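PDB 3W0K: bifunctional endomannanase/endoglucanase, which probably hydrolyses internal beta-linkages in mannan and cellulose-type polysaccharides, as a family 5 glycoside hydrolase built on a beta/alpha barrel. Local coordinates for residues G5-W10 with I256-C261; F38-V43 with V172-G177; R196-M201 with G295-V300; M201-Y206 with I271-D276. All coordinates share one frame; numbering follows the deposited sequence.

Contact 1. Residues G5-W10 with I256-C261; sequences GFNFQW and IGEFGC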
# COMPACT_ATOMS: atom_id res chain seq x y z
N GLY A 5 -4.13 10.04 0.42
CA GLY A 5 -4.63 9.69 -0.89
C GLY A 5 -5.25 8.32 -1.02
O GLY A 5 -5.87 7.79 -0.10
N PHE A 6 -5.04 7.74 -2.20
CA PHE A 6 -5.60 6.44 -2.54
C PHE A 6 -4.65 5.59 -3.37
O PHE A 6 -3.74 6.11 -4.02
CB PHE A 6 -6.87 6.64 -3.40
CG PHE A 6 -7.95 7.42 -2.73
CD1 PHE A 6 -9.00 6.77 -2.09
CD2 PHE A 6 -7.93 8.81 -2.72
CE1 PHE A 6 -10.01 7.49 -1.45
CE2 PHE A 6 -8.92 9.55 -2.09
CZ PHE A 6 -9.97 8.88 -1.45
N ASN A 7 -4.88 4.29 -3.33
CA ASN A 7 -4.12 3.36 -4.16
C ASN A 7 -4.98 3.20 -5.42
O ASN A 7 -6.21 3.25 -5.35
CB ASN A 7 -4.02 1.98 -3.51
CG ASN A 7 -2.99 1.91 -2.41
OD1 ASN A 7 -1.91 1.34 -2.59
ND2 ASN A 7 -3.33 2.43 -1.23
N PHE A 8 -4.33 3.04 -6.57
CA PHE A 8 -5.02 2.82 -7.83
C PHE A 8 -4.46 1.55 -8.44
O PHE A 8 -3.24 1.33 -8.42
CB PHE A 8 -4.88 4.02 -8.77
CG PHE A 8 -5.82 5.15 -8.44
CD1 PHE A 8 -7.16 5.09 -8.81
CD2 PHE A 8 -5.36 6.27 -7.74
CE1 PHE A 8 -8.03 6.13 -8.49
CE2 PHE A 8 -6.23 7.31 -7.41
CZ PHE A 8 -7.57 7.24 -7.79
N GLN A 9 -5.35 0.72 -8.96
CA GLN A 9 -4.99 -0.58 -9.51
C GLN A 9 -4.85 -0.64 -11.04
O GLN A 9 -5.07 -1.70 -11.64
CB GLN A 9 -6.01 -1.61 -9.01
CG GLN A 9 -5.95 -1.89 -7.49
CD GLN A 9 -6.44 -0.74 -6.60
OE1 GLN A 9 -5.84 -0.44 -5.56
NE2 GLN A 9 -7.55 -0.12 -6.98
N TRP A 10 -4.40 0.45 -11.64
CA TRP A 10 -4.24 0.55 -13.09
C TRP A 10 -3.31 -0.49 -13.73
O TRP A 10 -3.52 -0.88 -14.88
CB TRP A 10 -3.79 1.96 -13.48
CG TRP A 10 -4.66 3.05 -12.93
CD1 TRP A 10 -6.00 2.99 -12.68
CD2 TRP A 10 -4.23 4.37 -12.55
NE1 TRP A 10 -6.44 4.19 -12.17
CE2 TRP A 10 -5.37 5.05 -12.08
CE3 TRP A 10 -3.00 5.03 -12.57
CZ2 TRP A 10 -5.32 6.38 -11.63
CZ3 TRP A 10 -2.94 6.35 -12.12
CH2 TRP A 10 -4.10 7.01 -11.66
N ILE A 256 0.81 5.22 6.42
CA ILE A 256 -0.10 4.09 6.24
C ILE A 256 -0.36 3.94 4.74
O ILE A 256 -1.21 4.63 4.17
CB ILE A 256 -1.42 4.28 7.02
CG1 ILE A 256 -1.14 4.41 8.52
CG2 ILE A 256 -2.38 3.12 6.76
CD1 ILE A 256 -0.52 3.17 9.16
N GLY A 257 0.40 3.05 4.11
CA GLY A 257 0.30 2.82 2.67
C GLY A 257 -1.02 2.28 2.17
O GLY A 257 -1.38 2.51 1.01
N GLU A 258 -1.70 1.50 3.00
CA GLU A 258 -3.00 0.94 2.67
C GLU A 258 -3.81 0.78 3.94
O GLU A 258 -3.27 0.46 5.00
CB GLU A 258 -2.91 -0.48 2.10
CG GLU A 258 -2.12 -0.69 0.83
CD GLU A 258 -2.12 -2.16 0.42
OE1 GLU A 258 -3.02 -2.92 0.86
OE2 GLU A 258 -1.22 -2.56 -0.35
N PHE A 259 -5.11 1.00 3.81
CA PHE A 259 -6.05 0.80 4.90
C PHE A 259 -7.45 0.79 4.32
O PHE A 259 -7.66 1.19 3.17
CB PHE A 259 -5.90 1.83 6.04
CG PHE A 259 -6.61 3.14 5.80
CD1 PHE A 259 -7.72 3.49 6.56
CD2 PHE A 259 -6.14 4.04 4.85
CE1 PHE A 259 -8.35 4.72 6.39
CE2 PHE A 259 -6.76 5.28 4.67
CZ PHE A 259 -7.87 5.62 5.44
N GLY A 260 -8.41 0.29 5.09
CA GLY A 260 -9.77 0.26 4.60
C GLY A 260 -10.55 -0.95 5.05
O GLY A 260 -10.03 -1.82 5.76
N CYS A 261 -11.78 -1.03 4.58
CA CYS A 261 -12.68 -2.12 4.92
C CYS A 261 -13.38 -2.65 3.68
O CYS A 261 -13.78 -1.87 2.81
CB CYS A 261 -13.71 -1.61 5.93
SG CYS A 261 -14.85 -2.85 6.56

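Contact 2. Residues F38-V43 with V172-G177; sequences FVRIPV and VIDGLG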
# COMPACT_ATOMS: atom_id res chain seq x y z
N PHE A 38 -1.75 12.35 -2.69
CA PHE A 38 -0.96 11.12 -2.76
C PHE A 38 -1.66 10.00 -3.50
O PHE A 38 -2.86 9.77 -3.32
CB PHE A 38 -0.62 10.69 -1.33
CG PHE A 38 0.13 9.39 -1.23
CD1 PHE A 38 1.52 9.38 -1.27
CD2 PHE A 38 -0.54 8.18 -1.04
CE1 PHE A 38 2.23 8.18 -1.12
CE2 PHE A 38 0.16 6.99 -0.89
CZ PHE A 38 1.55 6.99 -0.93
N VAL A 39 -0.89 9.30 -4.32
CA VAL A 39 -1.39 8.16 -5.08
C VAL A 39 -0.33 7.06 -5.02
O VAL A 39 0.85 7.32 -5.23
CB VAL A 39 -1.67 8.53 -6.56
CG1 VAL A 39 -1.68 7.31 -7.45
CG2 VAL A 39 -3.02 9.22 -6.66
N ARG A 40 -0.75 5.86 -4.63
CA ARG A 40 0.16 4.72 -4.59
C ARG A 40 -0.25 3.83 -5.76
O ARG A 40 -1.43 3.57 -5.97
CB ARG A 40 0.05 3.95 -3.27
CG ARG A 40 0.97 2.72 -3.19
CD ARG A 40 1.03 2.19 -1.78
NE ARG A 40 1.88 1.01 -1.62
CZ ARG A 40 1.44 -0.24 -1.58
NH1 ARG A 40 0.15 -0.50 -1.71
NH2 ARG A 40 2.27 -1.23 -1.25
N ILE A 41 0.75 3.40 -6.53
CA ILE A 41 0.50 2.56 -7.69
C ILE A 41 1.19 1.20 -7.56
O ILE A 41 2.37 1.06 -7.88
CB ILE A 41 1.02 3.25 -8.99
CG1 ILE A 41 0.41 4.66 -9.12
CG2 ILE A 41 0.65 2.42 -10.22
CD1 ILE A 41 -1.08 4.67 -9.38
N PRO A 42 0.47 0.20 -7.02
CA PRO A 42 1.03 -1.15 -6.85
C PRO A 42 0.98 -1.87 -8.20
O PRO A 42 -0.09 -2.04 -8.77
CB PRO A 42 0.08 -1.78 -5.83
CG PRO A 42 -1.24 -1.13 -6.14
CD PRO A 42 -0.84 0.32 -6.36
N VAL A 43 2.14 -2.29 -8.71
CA VAL A 43 2.19 -2.94 -10.02
C VAL A 43 2.69 -4.38 -10.04
O VAL A 43 3.37 -4.84 -9.12
CB VAL A 43 3.00 -2.09 -11.04
CG1 VAL A 43 2.47 -0.66 -11.07
CG2 VAL A 43 4.48 -2.10 -10.70
N VAL A 172 10.43 3.87 0.22
CA VAL A 172 9.46 3.41 1.21
C VAL A 172 9.57 1.89 1.31
O VAL A 172 9.79 1.21 0.30
CB VAL A 172 8.01 3.75 0.76
CG1 VAL A 172 7.01 3.32 1.82
CG2 VAL A 172 7.88 5.24 0.45
N ILE A 173 9.49 1.38 2.53
CA ILE A 173 9.54 -0.07 2.76
C ILE A 173 8.33 -0.47 3.59
O ILE A 173 7.90 0.26 4.48
CB ILE A 173 10.85 -0.52 3.46
CG1 ILE A 173 11.03 0.16 4.82
CG2 ILE A 173 12.04 -0.24 2.56
CD1 ILE A 173 12.20 -0.42 5.62
N ASP A 174 7.73 -1.61 3.24
CA ASP A 174 6.55 -2.13 3.93
C ASP A 174 6.90 -3.01 5.12
O ASP A 174 7.89 -3.74 5.10
CB ASP A 174 5.67 -2.94 2.97
CG ASP A 174 4.93 -2.08 1.95
OD1 ASP A 174 5.25 -0.88 1.80
OD2 ASP A 174 4.01 -2.61 1.30
N GLY A 175 6.04 -2.97 6.14
CA GLY A 175 6.26 -3.77 7.32
C GLY A 175 6.21 -5.27 7.06
O GLY A 175 5.62 -5.73 6.07
N LEU A 176 6.86 -6.04 7.92
CA LEU A 176 6.88 -7.49 7.79
C LEU A 176 5.52 -8.08 8.17
O LEU A 176 4.64 -7.37 8.66
CB LEU A 176 7.97 -8.09 8.67
CG LEU A 176 9.40 -7.68 8.30
CD1 LEU A 176 10.38 -8.27 9.30
CD2 LEU A 176 9.72 -8.15 6.89
N GLY A 177 5.36 -9.37 7.92
CA GLY A 177 4.11 -10.04 8.25
C GLY A 177 2.89 -9.41 7.61
O GLY A 177 1.86 -9.21 8.27

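Contact 3. Residues R196-M201 with G295-V300; sequences RGYQPM and GPFGIV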
# COMPACT_ATOMS: atom_id res chain seq x y z
N ARG A 196 0.04 -0.54 7.95
CA ARG A 196 -1.28 -0.85 7.42
C ARG A 196 -2.41 -0.58 8.40
O ARG A 196 -2.21 -0.58 9.62
CB ARG A 196 -1.33 -2.32 7.01
CG ARG A 196 -0.47 -2.68 5.81
CD ARG A 196 -1.01 -2.01 4.57
NE ARG A 196 -0.33 -2.42 3.33
CZ ARG A 196 0.73 -1.82 2.81
NH1 ARG A 196 1.29 -0.78 3.42
NH2 ARG A 196 1.19 -2.21 1.63
N GLY A 197 -3.61 -0.39 7.85
CA GLY A 197 -4.79 -0.15 8.65
C GLY A 197 -5.88 -1.14 8.28
O GLY A 197 -6.94 -0.77 7.78
N TYR A 198 -5.60 -2.42 8.51
CA TYR A 198 -6.56 -3.48 8.21
C TYR A 198 -6.95 -4.28 9.44
O TYR A 198 -7.71 -5.24 9.34
CB TYR A 198 -5.99 -4.44 7.16
CG TYR A 198 -5.84 -3.86 5.77
CD1 TYR A 198 -6.91 -3.23 5.14
CD2 TYR A 198 -4.65 -4.02 5.06
CE1 TYR A 198 -6.80 -2.77 3.82
CE2 TYR A 198 -4.53 -3.57 3.75
CZ TYR A 198 -5.61 -2.95 3.13
OH TYR A 198 -5.51 -2.53 1.83
N GLN A 199 -6.40 -3.92 10.60
CA GLN A 199 -6.72 -4.63 11.83
C GLN A 199 -7.89 -4.00 12.57
O GLN A 199 -7.97 -2.78 12.69
CB GLN A 199 -5.49 -4.69 12.75
CG GLN A 199 -4.31 -5.46 12.16
CD GLN A 199 -4.64 -6.91 11.80
OE1 GLN A 199 -5.65 -7.47 12.22
NE2 GLN A 199 -3.77 -7.53 11.01
N PRO A 200 -8.81 -4.83 13.09
CA PRO A 200 -8.79 -6.30 13.00
C PRO A 200 -9.26 -6.83 11.65
O PRO A 200 -10.27 -6.38 11.11
CB PRO A 200 -9.75 -6.70 14.12
CG PRO A 200 -10.76 -5.60 14.10
CD PRO A 200 -9.90 -4.37 13.96
N MET A 201 -8.52 -7.81 11.12
CA MET A 201 -8.87 -8.42 9.84
C MET A 201 -10.26 -9.03 9.84
O MET A 201 -10.92 -9.10 8.80
CB MET A 201 -7.84 -9.49 9.46
CG MET A 201 -6.46 -8.95 9.10
SD MET A 201 -6.44 -8.10 7.51
CE MET A 201 -6.26 -9.49 6.39
N GLY A 295 -14.42 1.01 -5.88
CA GLY A 295 -14.26 -0.39 -5.53
C GLY A 295 -14.72 -0.69 -4.12
O GLY A 295 -15.06 0.23 -3.38
N PRO A 296 -14.70 -1.97 -3.70
CA PRO A 296 -15.13 -2.40 -2.37
C PRO A 296 -14.47 -1.68 -1.20
O PRO A 296 -15.12 -1.41 -0.19
CB PRO A 296 -14.79 -3.89 -2.37
CG PRO A 296 -14.98 -4.27 -3.81
CD PRO A 296 -14.30 -3.12 -4.52
N PHE A 297 -13.17 -1.39 -1.32
CA PHE A 297 -12.43 -0.68 -0.27
C PHE A 297 -12.37 0.82 -0.53
O PHE A 297 -11.53 1.52 0.05
CB PHE A 297 -10.98 -1.20 -0.19
CG PHE A 297 -10.84 -2.55 0.45
CD1 PHE A 297 -10.98 -3.71 -0.31
CD2 PHE A 297 -10.50 -2.66 1.79
CE1 PHE A 297 -10.79 -4.97 0.27
CE2 PHE A 297 -10.30 -3.91 2.38
CZ PHE A 297 -10.44 -5.07 1.62
N GLY A 298 -13.25 1.33 -1.39
CA GLY A 298 -13.23 2.75 -1.72
C GLY A 298 -14.32 3.62 -1.13
O GLY A 298 -15.03 3.23 -0.20
N ILE A 299 -14.42 4.84 -1.65
CA ILE A 299 -15.43 5.79 -1.20
C ILE A 299 -16.55 5.95 -2.23
O ILE A 299 -17.59 6.53 -1.94
CB ILE A 299 -14.84 7.20 -0.89
CG1 ILE A 299 -14.22 7.82 -2.14
CG2 ILE A 299 -13.84 7.11 0.24
CD1 ILE A 299 -13.93 9.31 -2.00
N VAL A 300 -16.34 5.42 -3.43
CA VAL A 300 -17.35 5.54 -4.49
C VAL A 300 -18.17 4.26 -4.61
O VAL A 300 -17.67 3.25 -5.10
CB VAL A 300 -16.70 5.86 -5.86
CG1 VAL A 300 -17.79 6.08 -6.91
CG2 VAL A 300 -15.82 7.09 -5.74

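Contact 4. Residues M201-Y206 with I271-D276; sequences MALTHY and IRWFED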
# COMPACT_ATOMS: atom_id res chain seq x y z
N MET A 201 -8.52 -7.81 11.12
CA MET A 201 -8.87 -8.42 9.84
C MET A 201 -10.26 -9.03 9.84
O MET A 201 -10.92 -9.10 8.80
CB MET A 201 -7.84 -9.49 9.46
CG MET A 201 -6.46 -8.95 9.10
SD MET A 201 -6.44 -8.10 7.51
CE MET A 201 -6.26 -9.49 6.39
N ALA A 202 -10.72 -9.47 11.02
CA ALA A 202 -12.04 -10.06 11.17
C ALA A 202 -13.14 -9.08 10.77
O ALA A 202 -14.25 -9.48 10.43
CB ALA A 202 -12.25 -10.52 12.60
N LEU A 203 -12.82 -7.79 10.83
CA LEU A 203 -13.77 -6.75 10.47
C LEU A 203 -13.53 -6.24 9.05
O LEU A 203 -14.43 -6.27 8.22
CB LEU A 203 -13.68 -5.59 11.48
CG LEU A 203 -14.65 -4.41 11.39
CD1 LEU A 203 -14.77 -3.75 12.75
CD2 LEU A 203 -14.18 -3.39 10.35
N THR A 204 -12.29 -5.82 8.78
CA THR A 204 -11.94 -5.27 7.47
C THR A 204 -11.97 -6.23 6.30
O THR A 204 -12.26 -5.83 5.17
CB THR A 204 -10.55 -4.61 7.50
OG1 THR A 204 -9.55 -5.63 7.66
CG2 THR A 204 -10.45 -3.61 8.65
N HIS A 205 -11.64 -7.50 6.55
CA HIS A 205 -11.63 -8.50 5.48
C HIS A 205 -12.69 -9.58 5.67
O HIS A 205 -12.52 -10.71 5.21
CB HIS A 205 -10.24 -9.11 5.34
CG HIS A 205 -9.26 -8.23 4.62
ND1 HIS A 205 -8.85 -7.01 5.11
CD2 HIS A 205 -8.60 -8.40 3.45
CE1 HIS A 205 -7.99 -6.46 4.28
NE2 HIS A 205 -7.82 -7.29 3.26
N TYR A 206 -13.78 -9.23 6.34
CA TYR A 206 -14.88 -10.15 6.57
C TYR A 206 -15.43 -10.61 5.22
O TYR A 206 -15.78 -9.79 4.37
CB TYR A 206 -15.98 -9.47 7.39
CG TYR A 206 -17.25 -10.27 7.54
CD1 TYR A 206 -17.26 -11.49 8.24
CD2 TYR A 206 -18.46 -9.81 7.02
CE1 TYR A 206 -18.44 -12.21 8.41
CE2 TYR A 206 -19.64 -10.53 7.19
CZ TYR A 206 -19.62 -11.73 7.88
OH TYR A 206 -20.79 -12.43 8.05
N ILE A 271 -17.90 2.21 9.69
CA ILE A 271 -17.73 3.61 10.04
C ILE A 271 -17.20 3.76 11.47
O ILE A 271 -16.30 4.55 11.71
CB ILE A 271 -19.05 4.41 9.87
CG1 ILE A 271 -19.34 4.61 8.38
CG2 ILE A 271 -18.97 5.75 10.60
CD1 ILE A 271 -18.37 5.55 7.67
N ARG A 272 -17.73 2.96 12.39
CA ARG A 272 -17.29 3.01 13.79
C ARG A 272 -15.80 2.68 13.89
O ARG A 272 -15.06 3.31 14.65
CB ARG A 272 -18.11 2.03 14.64
CG ARG A 272 -17.75 2.05 16.12
CD ARG A 272 -18.00 3.41 16.73
NE ARG A 272 -17.51 3.49 18.11
CZ ARG A 272 -16.26 3.79 18.44
NH1 ARG A 272 -15.36 4.06 17.51
NH2 ARG A 272 -15.92 3.85 19.73
N TRP A 273 -15.37 1.70 13.11
CA TRP A 273 -13.97 1.29 13.09
C TRP A 273 -13.12 2.38 12.43
O TRP A 273 -12.05 2.72 12.94
CB TRP A 273 -13.83 -0.05 12.36
CG TRP A 273 -12.42 -0.42 12.03
CD1 TRP A 273 -11.50 -1.00 12.85
CD2 TRP A 273 -11.76 -0.18 10.78
NE1 TRP A 273 -10.30 -1.13 12.20
CE2 TRP A 273 -10.43 -0.63 10.93
CE3 TRP A 273 -12.16 0.38 9.57
CZ2 TRP A 273 -9.49 -0.54 9.89
CZ3 TRP A 273 -11.23 0.47 8.54
CH2 TRP A 273 -9.91 0.02 8.71
N PHE A 274 -13.62 2.95 11.34
CA PHE A 274 -12.90 4.03 10.64
C PHE A 274 -12.65 5.20 11.59
O PHE A 274 -11.59 5.81 11.58
CB PHE A 274 -13.71 4.54 9.44
CG PHE A 274 -13.38 3.85 8.15
CD1 PHE A 274 -12.12 3.99 7.57
CD2 PHE A 274 -14.35 3.11 7.48
CE1 PHE A 274 -11.84 3.40 6.34
CE2 PHE A 274 -14.07 2.51 6.25
CZ PHE A 274 -12.81 2.66 5.68
N GLU A 275 -13.65 5.52 12.42
CA GLU A 275 -13.51 6.62 13.37
C GLU A 275 -12.34 6.40 14.32
O GLU A 275 -11.62 7.34 14.64
CB GLU A 275 -14.82 6.83 14.13
CG GLU A 275 -15.93 7.38 13.25
CD GLU A 275 -17.29 7.39 13.92
OE1 GLU A 275 -17.56 6.50 14.75
OE2 GLU A 275 -18.09 8.29 13.60
N ASP A 276 -12.13 5.15 14.73
CA ASP A 276 -11.02 4.83 15.62
C ASP A 276 -9.65 4.91 14.94
O ASP A 276 -8.76 5.60 15.44
CB ASP A 276 -11.20 3.44 16.24
CG ASP A 276 -12.08 3.45 17.46
OD1 ASP A 276 -12.51 4.54 17.91
OD2 ASP A 276 -12.34 2.35 18.00

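Contact 1. Residues G5-W10 with I256-C261
Asn7 meets Gly257 inside a (beta/alpha)8 barrel, where strands 4-7 and 254-259, the first and the seventh, are separated by strand 287-290, and the asparagine side chain reaches across to the Gly257 backbone. Along 5-10, Gly5 is still held by backbone hydrogen bonds to Tyr288 and Leu290 of that intervening strand. Phe6 turns the other way, outward, where its ring meets Phe293 edge-to-face. Asn7 then points into the barrel. Its CG sits beside the backbone N and anti to the carbonyl carbon (chi1 -78°), which directs ND2 at the carbonyl of Gly257 3.0 Å from its O. The bond is nearly straight (171° at the hydrogen) and lies both in the carbonyl plane and in the amide plane of Asn7. The same ND2 also donates to Leu290 O, and OD1 accepts from Arg40 NH1, so partners on three strands fix the amide's rotation. CG of Glu258 rests against this amide, 3.9 Å from ND2 of Asn7, with the two side chains crossing at about a right angle. An alanine in place of Asn7 would probably leave the Gly257 carbonyl without this donor and cost Arg40 NH1 one acceptor, Glu258 remaining. The carboxylate of Glu258 is held by Tyr198, Arg40 and Arg196, and its OE2 also bonds a hydroxyl of a bound Tris molecule, probably from the crystallisation liquor.

Contact 2. Residues F38-V43 with V172-G177
Arg40 and Asp174 link two strands on different parts of the barrel wall, 38-44 and 170-174, the second and fifth in its order. The backbones stay well apart: the closest pair of CA atoms, Arg40 and Val172, is 11.0 Å apart, and the interior between them is bridged by side chains alone. Arg40 spans most of this distance. With CG anti to the backbone N (chi1 179°) and the chain extended as far as NE, its guanidinium is carried deep into the barrel, while Asp174 comes from the opposite direction. They meet in a long salt bridge, Arg40 NH2 to Asp174 OD2 at 3.4 Å, in which the two flat groups are tilted 34° against each other. Each group has other partners. Besides its bond to Glu258, the guanidinium pairs with Asp133 through NE, and Asn136 OD1 accepts from NH2. OD2 of Asp174 receives Arg196 NH2 and the backbone N of Glu137. The two arginines thus share a cluster of acidic groups, whose negative charge is likely to offset their closeness to each other. The contact is therefore one link in a buried charge network, in which the arginines would probably offset, in turn, the repulsion between the neighbouring carboxylates of Asp174 and Asp133.

Contact 3. Residues R196-M201 with G295-V300
Tyr198 and Phe297 form an aromatic contact at the rim of the barrel, between the chain leaving strand 192-197 and the loop that follows strand 287-290. Only the two rings meet, with the nearest CA atoms, those of the same two residues, 10.7 Å apart. CE1 of Tyr198 approaches CE2 of Phe297 to 4.0 Å. The ring planes stand at 75° and the centroids lie 6.0 Å apart, an oblique arrangement, and the side chains cross at about a right angle. The CB of Phe297 points toward the other segment, whereas Tyr198 arrives with the outer part of its ring. The phenol has a polar task as well, since its OH is hydrogen-bonded to Glu258 OE1, which fixes the ring at one end while CE1 touches Phe297.

Both rings come from irregular backbone. Phe297 is carried on a type I turn closed by Gly298 N to Gly295 O (2.9 Å), and Gly295 has a positive phi (128°) at which a side chain would collide with the preceding carbonyl O. After Tyr198 the chain takes a cis peptide into Pro200, the N-cap of helix 201-204, where Met201 N donates to Gln199 OE1 from above the carbonyl plane (3.1 Å). His205 packs on both rings, and Trp291 meets Phe297 edge-to-face. A bound Tris molecule lies about 4 Å from the Tyr198 side chain, consistent with an aromatic-lined pocket at the C-terminal ends of the strands, the end at which beta/alpha barrel glycoside hydrolases hold their active site.

Contact 4. Residues M201-Y206 with I271-D276
Thr204 and Leu203 lie side by side over one face of the Trp273 indole. The methyl CG2 of Thr204 sits above the six-membered ring, 3.7 Å from its centroid and 22° off the normal, while CD2 of Leu203 covers the five-membered ring at 4.2 Å from its centroid. The other Leu203 branch, CD1, packs on Trp273 CB at 3.8 Å. The indole is brought here by a CG anti to the backbone N (chi1 168°), which swings it off helix 267-284 toward the short helix 201-204. Around this first shell, hydrogen bonds set the groups. Trp273 NE1 donates to Gln199 O, and Thr204 OG1 is bonded to Tyr198 O as well as receiving His205 ND1, in the plane of the imidazole, at 3.0 Å. Replacing Trp273 by an alanine would probably open a gap beneath the Thr204 and Leu203 methyl groups and leave the Gln199 carbonyl without its donor. Farther out, CZ3 of Trp273 lies over the centre of the Phe274 ring, 3.6 Å above its plane. The indole thus carries helix 267-284 onto helix 201-204 in the excursion after strand 192-197, with strand 225-227 touching Leu203 through Leu225 and helix 319-327 touching Phe274 through Leu321.

In the fold
From the N terminus, strand 4-7 opens the longest of these closures, which contact 1 completes only at strand 254-259. Contact 2 is nested inside it, tying strand 38-44 to strand 170-174. Contact 3 begins after contact 2 has closed and runs from strand 192-197 to the loop beyond strand 287-290, so it crosses contact 1. Contact 4 is nested within contact 3, shares Met201 with it and also crosses contact 1, joining helix 201-204 to helix 267-284. Contacts 1 and 2 thus pin strands across the barrel interior, while contacts 3 and 4 join the segments that follow strand 192-197 to the loop after strand 287-290 and to outer helix 267-284.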